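Long-range contacts in galactitol 1-phosphate 5-dehydrogenase (Escherichia coli, PDB 4UEJ), which oxidises galactitol 1-phosphate to D-tagatose 6-phosphate with NAD(+), as a zinc-containing, homodimeric member of the alcohol dehydrogenase family: residues H59-A67 with H76-V84; F142-F153 with I172-L183. One frame throughout, in Å; residues are numbered along the deposited sequence.

Interaction 1. Residues H59-A67 with H76-V84; sequences HEFSGYIDA and HPGDAVACV. With ZN (zinc ion), chain D.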
# COMPACT_ATOMS: atom_id res chain seq x y z
N HIS A 59 -0.04 -25.37 -13.23
CA HIS A 59 -0.02 -24.18 -14.08
C HIS A 59 1.39 -23.67 -14.38
O HIS A 59 1.57 -22.53 -14.83
CB HIS A 59 -0.85 -23.05 -13.45
CG HIS A 59 -0.38 -22.62 -12.09
ND1 HIS A 59 -0.76 -23.26 -10.93
CD2 HIS A 59 0.40 -21.58 -11.71
CE1 HIS A 59 -0.22 -22.64 -9.90
NE2 HIS A 59 0.49 -21.62 -10.35
N GLU A 60 2.38 -24.52 -14.13
CA GLU A 60 3.78 -24.18 -14.32
C GLU A 60 4.38 -25.27 -15.16
O GLU A 60 5.02 -26.18 -14.64
CB GLU A 60 4.53 -24.10 -12.98
CG GLU A 60 3.99 -23.12 -11.95
CD GLU A 60 4.77 -23.18 -10.65
OE1 GLU A 60 5.48 -24.19 -10.43
OE2 GLU A 60 4.71 -22.22 -9.85
N PHE A 61 4.15 -25.23 -16.47
CA PHE A 61 4.62 -26.34 -17.28
C PHE A 61 5.03 -25.97 -18.69
O PHE A 61 4.70 -24.90 -19.20
CB PHE A 61 3.56 -27.46 -17.32
CG PHE A 61 2.24 -27.09 -17.96
CD1 PHE A 61 1.20 -26.61 -17.19
CD2 PHE A 61 2.02 -27.33 -19.31
CE1 PHE A 61 -0.04 -26.31 -17.77
CE2 PHE A 61 0.78 -27.03 -19.90
CZ PHE A 61 -0.25 -26.55 -19.14
N SER A 62 5.78 -26.88 -19.30
CA SER A 62 6.22 -26.74 -20.67
C SER A 62 6.06 -28.05 -21.41
O SER A 62 5.85 -29.10 -20.80
CB SER A 62 7.69 -26.29 -20.73
OG SER A 62 8.51 -27.24 -20.07
N GLY A 63 6.18 -27.99 -22.72
CA GLY A 63 6.06 -29.19 -23.53
C GLY A 63 6.13 -28.82 -24.99
O GLY A 63 6.56 -27.72 -25.34
N TYR A 64 5.72 -29.76 -25.84
CA TYR A 64 5.77 -29.55 -27.27
C TYR A 64 4.38 -29.56 -27.85
O TYR A 64 3.52 -30.34 -27.42
CB TYR A 64 6.63 -30.61 -27.94
CG TYR A 64 8.07 -30.58 -27.49
CD1 TYR A 64 8.99 -29.74 -28.09
CD2 TYR A 64 8.50 -31.39 -26.44
CE1 TYR A 64 10.31 -29.70 -27.68
CE2 TYR A 64 9.82 -31.36 -26.02
CZ TYR A 64 10.71 -30.51 -26.64
OH TYR A 64 12.02 -30.48 -26.22
N ILE A 65 4.15 -28.71 -28.84
CA ILE A 65 2.89 -28.72 -29.56
C ILE A 65 2.71 -30.07 -30.24
O ILE A 65 3.56 -30.51 -31.03
CB ILE A 65 2.80 -27.59 -30.60
CG1 ILE A 65 2.88 -26.22 -29.93
CG2 ILE A 65 1.51 -27.73 -31.42
CD1 ILE A 65 1.79 -25.96 -28.91
N ASP A 66 1.61 -30.74 -29.91
CA ASP A 66 1.29 -32.05 -30.46
C ASP A 66 0.40 -31.91 -31.69
O ASP A 66 0.49 -32.69 -32.64
CB ASP A 66 0.61 -32.93 -29.41
CG ASP A 66 0.21 -34.28 -29.94
OD1 ASP A 66 1.11 -35.11 -30.19
OD2 ASP A 66 -1.00 -34.52 -30.12
N ALA A 67 -0.45 -30.89 -31.65
CA ALA A 67 -1.39 -30.61 -32.73
C ALA A 67 -1.94 -29.19 -32.58
O ALA A 67 -1.91 -28.62 -31.48
CB ALA A 67 -2.53 -31.62 -32.73
N HIS A 76 3.40 -24.85 -34.72
CA HIS A 76 3.41 -26.11 -35.45
C HIS A 76 3.79 -27.24 -34.51
O HIS A 76 4.45 -27.01 -33.49
CB HIS A 76 4.38 -26.01 -36.63
CG HIS A 76 4.05 -24.89 -37.57
ND1 HIS A 76 4.45 -23.59 -37.34
CD2 HIS A 76 3.34 -24.87 -38.73
CE1 HIS A 76 4.01 -22.82 -38.32
NE2 HIS A 76 3.33 -23.57 -39.17
N PRO A 77 3.35 -28.47 -34.83
CA PRO A 77 3.76 -29.65 -34.06
C PRO A 77 5.27 -29.71 -33.86
O PRO A 77 6.03 -29.59 -34.82
CB PRO A 77 3.27 -30.82 -34.92
CG PRO A 77 2.10 -30.27 -35.66
CD PRO A 77 2.42 -28.82 -35.92
N GLY A 78 5.70 -29.89 -32.62
CA GLY A 78 7.12 -29.94 -32.31
C GLY A 78 7.64 -28.67 -31.68
O GLY A 78 8.70 -28.67 -31.06
N ASP A 79 6.91 -27.57 -31.84
CA ASP A 79 7.33 -26.30 -31.24
C ASP A 79 7.28 -26.39 -29.72
O ASP A 79 6.35 -26.95 -29.14
CB ASP A 79 6.45 -25.14 -31.72
CG ASP A 79 6.68 -24.80 -33.18
OD1 ASP A 79 7.66 -25.31 -33.76
OD2 ASP A 79 5.89 -24.02 -33.74
N ALA A 80 8.31 -25.84 -29.08
CA ALA A 80 8.38 -25.81 -27.63
C ALA A 80 7.59 -24.63 -27.09
O ALA A 80 7.69 -23.53 -27.61
CB ALA A 80 9.83 -25.71 -27.18
N VAL A 81 6.80 -24.88 -26.04
CA VAL A 81 6.01 -23.82 -25.42
C VAL A 81 6.00 -23.93 -23.90
O VAL A 81 6.21 -25.01 -23.34
CB VAL A 81 4.54 -23.85 -25.92
CG1 VAL A 81 4.46 -23.51 -27.39
CG2 VAL A 81 3.90 -25.21 -25.64
N ALA A 82 5.76 -22.80 -23.25
CA ALA A 82 5.36 -22.79 -21.84
C ALA A 82 3.89 -22.44 -21.78
O ALA A 82 3.40 -21.75 -22.66
CB ALA A 82 6.17 -21.78 -21.04
N CYS A 83 3.20 -22.90 -20.75
CA CYS A 83 1.81 -22.53 -20.57
C CYS A 83 1.66 -21.12 -19.98
O CYS A 83 2.36 -20.77 -19.04
CB CYS A 83 1.12 -23.53 -19.67
SG CYS A 83 -0.59 -23.15 -19.32
N VAL A 84 0.75 -20.35 -20.56
CA VAL A 84 0.28 -19.09 -20.01
C VAL A 84 -1.09 -19.40 -19.42
O VAL A 84 -2.06 -19.50 -20.15
CB VAL A 84 0.17 -18.00 -21.09
CG1 VAL A 84 -0.26 -16.67 -20.48
CG2 VAL A 84 1.50 -17.85 -21.81
ZN ZN D . 1.61 -20.19 -9.32
O HOH W 1 3.32 -22.41 -17.22
O HOH W 2 3.47 -20.00 -10.07
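The carbonyl O of H76 lies against I65, 3.4 Å from its CB, and the same oxygen accepts the N-H of D79, closing a type II turn from H76 to D79. The carboxylate of D79 folds back over this turn: its OD2 takes the H76 N-H from above the carboxylate plane. P77 CB comes near I65 O and D66 O. G78 gives its N-H to I65 O, in the carbonyl plane at 2.7 Å, while its own O reaches the edge of the Y64 ring at CD1. D79 O then accepts I65 N, so I65 is held through both of its backbone polar atoms.

From A80 the chains run as an antiparallel pair. A80 CB approaches Y64 CE1 on the face where the A82 and S62 side chains also lie. V81 is the hydrogen-bonded partner of G63, exchanging two bonds with it, V81 N to G63 O being 2.9 Å; on the other face its CG1 meets I65 CD1 at 3.9 Å, the two side chains crossing at about a right angle. A82 pairs with S62 without hydrogen bonds. C83 N binds F61 O, and C83 CB stands over one face of the F61 ring, 3.5 Å from its centroid. With SG anti to the backbone N (chi1 178°), the sulfur lies obliquely beside the ring, 3.4 Å from F61 CZ. A water joins C83 O to F61 N and H59 O.

This is a beta hairpin of the GroES-like domain, and the segment holding its first strand also holds H59, whose NE2 binds the zinc ion at 2.1 Å.

Interaction 2. Residues F142-F153 with I172-L183; sequences FIEPITVGLHAF and IGLLAIQCAVAL
F153 leans onto the last turns of helix 172-182 and onto L183, just beyond its end, and its ring carries much of the contact. CB leaves its helix toward 172-183, and with CG anti to the carbonyl carbon (chi1 -66°) the ring is carried back over its own helix, where G149 O lies 3.5 Å above one face, offset toward the rim. CD2 meets L183 CD1 at 4.0 Å. CE2 touches C179 CB at the ring edge and lies 3.7 Å from A180 N. The tip, CZ, has A176 O in the ring plane at 3.6 Å and A180 CB at 3.9 Å, so the ring edge is set against the backbone of the second helix.

Toward the other end, L150 CD2 touches both L183 CD1 and C179 SG, and the same sulfur touches I146 CG2. The side chains of I146 and L175 cross at about a right angle, CG1 meeting CD2, while L175 CD1 reaches P145 CB. V148 packs crosswise on one of the two modelled conformers of I172. Where G149 has no side chain, the helices come close, and a water accepts a weak bond from G149 N and donates to P145 O and to I172 O, 3.0 Å away.

The axes of 143-153 and 172-182 approach to 8.4 Å, at 62°. Behind F153 and A176 lies strand 231-235, with L234 touching both; A180 and I177 rest on strand 187-192, and I146 turns to helix 297-307. Helix 171-182 packs on the parallel sheet of the Rossmann-type domain, with helix 143-155 beside it.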
# COMPACT_ATOMS: atom_id res chain seq x y z
N PHE A 142 9.60 -23.10 -15.66
CA PHE A 142 9.92 -22.09 -14.66
C PHE A 142 9.56 -20.69 -15.11
O PHE A 142 9.65 -19.75 -14.32
CB PHE A 142 11.40 -22.15 -14.28
CG PHE A 142 11.74 -23.29 -13.37
CD1 PHE A 142 12.04 -24.53 -13.89
CD2 PHE A 142 11.72 -23.13 -11.99
CE1 PHE A 142 12.36 -25.60 -13.05
CE2 PHE A 142 12.03 -24.19 -11.15
CZ PHE A 142 12.35 -25.43 -11.69
N ILE A 143 9.15 -20.55 -16.37
CA ILE A 143 8.86 -19.21 -16.87
C ILE A 143 7.72 -18.55 -16.12
O ILE A 143 7.83 -17.39 -15.73
CB ILE A 143 8.54 -19.24 -18.36
CG1 ILE A 143 9.79 -19.64 -19.14
CG2 ILE A 143 8.04 -17.88 -18.84
CD1 ILE A 143 9.64 -19.44 -20.61
N GLU A 144 6.63 -19.28 -15.91
CA GLU A 144 5.49 -18.74 -15.18
C GLU A 144 5.88 -18.28 -13.75
O GLU A 144 5.60 -17.13 -13.38
CB GLU A 144 4.35 -19.76 -15.18
CG GLU A 144 2.98 -19.18 -14.89
CD GLU A 144 2.68 -19.07 -13.43
OE1 GLU A 144 3.49 -19.57 -12.62
OE2 GLU A 144 1.65 -18.45 -13.07
N PRO A 145 6.58 -19.13 -12.97
CA PRO A 145 6.95 -18.61 -11.64
C PRO A 145 7.98 -17.47 -11.67
O PRO A 145 7.92 -16.60 -10.77
CB PRO A 145 7.50 -19.86 -10.91
CG PRO A 145 7.75 -20.87 -11.97
CD PRO A 145 6.73 -20.60 -13.04
N ILE A 146 8.84 -17.41 -12.68
CA ILE A 146 9.73 -16.25 -12.84
C ILE A 146 8.90 -14.98 -13.01
O ILE A 146 9.17 -13.95 -12.38
CB ILE A 146 10.66 -16.40 -14.03
CG1 ILE A 146 11.67 -17.51 -13.74
CG2 ILE A 146 11.44 -15.10 -14.30
CD1 ILE A 146 12.37 -17.95 -14.97
N THR A 147 7.88 -15.06 -13.85
CA THR A 147 7.12 -13.85 -14.14
C THR A 147 6.35 -13.32 -12.94
O THR A 147 5.97 -12.17 -12.95
CB THR A 147 6.11 -14.04 -15.29
OG1 THR A 147 5.11 -15.01 -14.94
CG2 THR A 147 6.85 -14.44 -16.59
N VAL A 148 6.10 -14.15 -11.93
CA VAL A 148 5.45 -13.67 -10.71
C VAL A 148 6.26 -12.52 -10.09
O VAL A 148 5.74 -11.42 -9.83
CB VAL A 148 5.25 -14.79 -9.70
CG1 VAL A 148 4.71 -14.24 -8.40
CG2 VAL A 148 4.30 -15.85 -10.26
N GLY A 149 7.54 -12.79 -9.86
CA GLY A 149 8.44 -11.80 -9.30
C GLY A 149 8.64 -10.63 -10.24
O GLY A 149 8.67 -9.49 -9.81
N LEU A 150 8.76 -10.92 -11.53
CA LEU A 150 8.95 -9.88 -12.52
C LEU A 150 7.76 -8.94 -12.55
O LEU A 150 7.92 -7.74 -12.75
CB LEU A 150 9.18 -10.45 -13.91
CG LEU A 150 10.53 -11.16 -14.09
CD1 LEU A 150 10.67 -11.58 -15.56
CD2 LEU A 150 11.66 -10.21 -13.73
N HIS A 151 6.56 -9.49 -12.37
CA HIS A 151 5.36 -8.67 -12.38
C HIS A 151 5.36 -7.70 -11.21
O HIS A 151 5.02 -6.53 -11.37
CB HIS A 151 4.09 -9.53 -12.31
CG HIS A 151 2.83 -8.73 -12.40
ND1 HIS A 151 2.49 -8.01 -13.53
CD2 HIS A 151 1.85 -8.50 -11.50
CE1 HIS A 151 1.35 -7.38 -13.32
NE2 HIS A 151 0.93 -7.67 -12.10
N ALA A 152 5.75 -8.19 -10.04
CA ALA A 152 5.89 -7.31 -8.87
C ALA A 152 6.93 -6.21 -9.10
O ALA A 152 6.66 -5.05 -8.77
CB ALA A 152 6.24 -8.11 -7.64
N PHE A 153 8.10 -6.56 -9.65
CA PHE A 153 9.10 -5.53 -10.00
C PHE A 153 8.52 -4.49 -10.97
O PHE A 153 8.76 -3.29 -10.86
CB PHE A 153 10.36 -6.15 -10.62
CG PHE A 153 11.16 -6.99 -9.67
CD1 PHE A 153 11.06 -6.81 -8.30
CD2 PHE A 153 11.99 -7.99 -10.15
CE1 PHE A 153 11.80 -7.60 -7.42
CE2 PHE A 153 12.74 -8.78 -9.27
CZ PHE A 153 12.63 -8.59 -7.91
N ILE A 172 9.41 -19.00 -5.74
CA ILE A 172 9.13 -17.66 -6.23
C ILE A 172 10.13 -16.65 -5.69
O ILE A 172 10.69 -15.86 -6.43
CB ILE A 172 7.71 -17.21 -5.84
CG1 ILE A 172 6.67 -18.14 -6.47
CG2 ILE A 172 7.46 -15.77 -6.29
CD1 ILE A 172 6.72 -18.14 -7.96
N GLY A 173 10.37 -16.71 -4.38
CA GLY A 173 11.34 -15.84 -3.74
C GLY A 173 12.77 -16.01 -4.24
O GLY A 173 13.48 -15.02 -4.47
N LEU A 174 13.22 -17.25 -4.39
CA LEU A 174 14.57 -17.47 -4.86
C LEU A 174 14.72 -16.98 -6.29
O LEU A 174 15.76 -16.44 -6.65
CB LEU A 174 14.94 -18.95 -4.77
CG LEU A 174 15.07 -19.46 -3.33
CD1 LEU A 174 15.21 -20.99 -3.28
CD2 LEU A 174 16.28 -18.79 -2.68
N LEU A 175 13.70 -17.18 -7.12
CA LEU A 175 13.75 -16.66 -8.49
C LEU A 175 13.81 -15.13 -8.48
O LEU A 175 14.56 -14.53 -9.25
CB LEU A 175 12.54 -17.13 -9.31
CG LEU A 175 12.59 -18.63 -9.67
CD1 LEU A 175 11.20 -19.10 -10.14
CD2 LEU A 175 13.62 -18.90 -10.73
N ALA A 176 13.03 -14.52 -7.60
CA ALA A 176 13.02 -13.07 -7.47
C ALA A 176 14.39 -12.52 -7.10
O ALA A 176 14.80 -11.46 -7.58
CB ALA A 176 11.97 -12.64 -6.45
N ILE A 177 15.11 -13.22 -6.24
CA ILE A 177 16.48 -12.81 -5.92
C ILE A 177 17.34 -12.77 -7.17
O ILE A 177 18.03 -11.78 -7.42
CB ILE A 177 17.12 -13.76 -4.91
CG1 ILE A 177 16.40 -13.63 -3.57
CG2 ILE A 177 18.61 -13.48 -4.79
CD1 ILE A 177 16.78 -14.69 -2.56
N GLN A 178 17.29 -13.85 -7.94
CA GLN A 178 18.07 -13.95 -9.17
C GLN A 178 17.70 -12.86 -10.16
O GLN A 178 18.58 -12.27 -10.80
CB GLN A 178 17.88 -15.33 -9.81
CG GLN A 178 18.31 -16.47 -8.92
CD GLN A 178 18.16 -17.80 -9.63
OE1 GLN A 178 18.23 -17.87 -10.85
NE2 GLN A 178 17.95 -18.87 -8.87
N CYS A 179 16.40 -12.57 -10.29
CA CYS A 179 15.96 -11.54 -11.22
C CYS A 179 16.40 -10.15 -10.76
O CYS A 179 16.88 -9.36 -11.57
CB CYS A 179 14.45 -11.58 -11.41
SG CYS A 179 13.92 -13.03 -12.36
N ALA A 180 16.28 -9.88 -9.46
CA ALA A 180 16.72 -8.60 -8.92
C ALA A 180 18.19 -8.33 -9.22
O ALA A 180 18.57 -7.23 -9.58
CB ALA A 180 16.47 -8.54 -7.41
N VAL A 181 19.03 -9.35 -9.05
CA VAL A 181 20.44 -9.20 -9.35
C VAL A 181 20.65 -8.91 -10.83
O VAL A 181 21.41 -8.02 -11.20
CB VAL A 181 21.22 -10.47 -8.94
CG1 VAL A 181 22.66 -10.36 -9.39
CG2 VAL A 181 21.14 -10.63 -7.43
N ALA A 182 19.94 -9.64 -11.68
CA ALA A 182 20.13 -9.53 -13.12
C ALA A 182 19.66 -8.17 -13.66
O ALA A 182 20.17 -7.67 -14.67
CB ALA A 182 19.39 -10.67 -13.82
N LEU A 183 18.70 -7.59 -12.96
CA LEU A 183 18.04 -6.36 -13.39
C LEU A 183 18.63 -5.13 -12.70
O LEU A 183 18.07 -4.04 -12.78
CB LEU A 183 16.55 -6.44 -13.11
CG LEU A 183 15.83 -7.58 -13.86
CD1 LEU A 183 14.45 -7.74 -13.28
CD2 LEU A 183 15.76 -7.29 -15.34
O HOH W 3 9.51 -15.07 -9.09

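In the fold
Interaction 1 belongs to the GroES-like domain, and interaction 2 packs against the parallel sheet of the Rossmann-type domain; their centres lie 21 Å apart, yet they meet beside the catalytic zinc. There H59, a zinc ligand, adjoins E144 at the start of helix 143-155: H59 O is 3.6 Å from E144 CG, and E60 CG is 3.6 Å from E144 OE1. By similarity E144 is a zinc ligand, but here its OE1 stays 3.8 Å from the zinc ion, too far for a metal bond. E60 OE2 packs on P145 CB and accepts a bond from the zinc-bound water. The V148 side chain comes within about 5 Å of this zinc ion and about 4 Å of a bound glycerol.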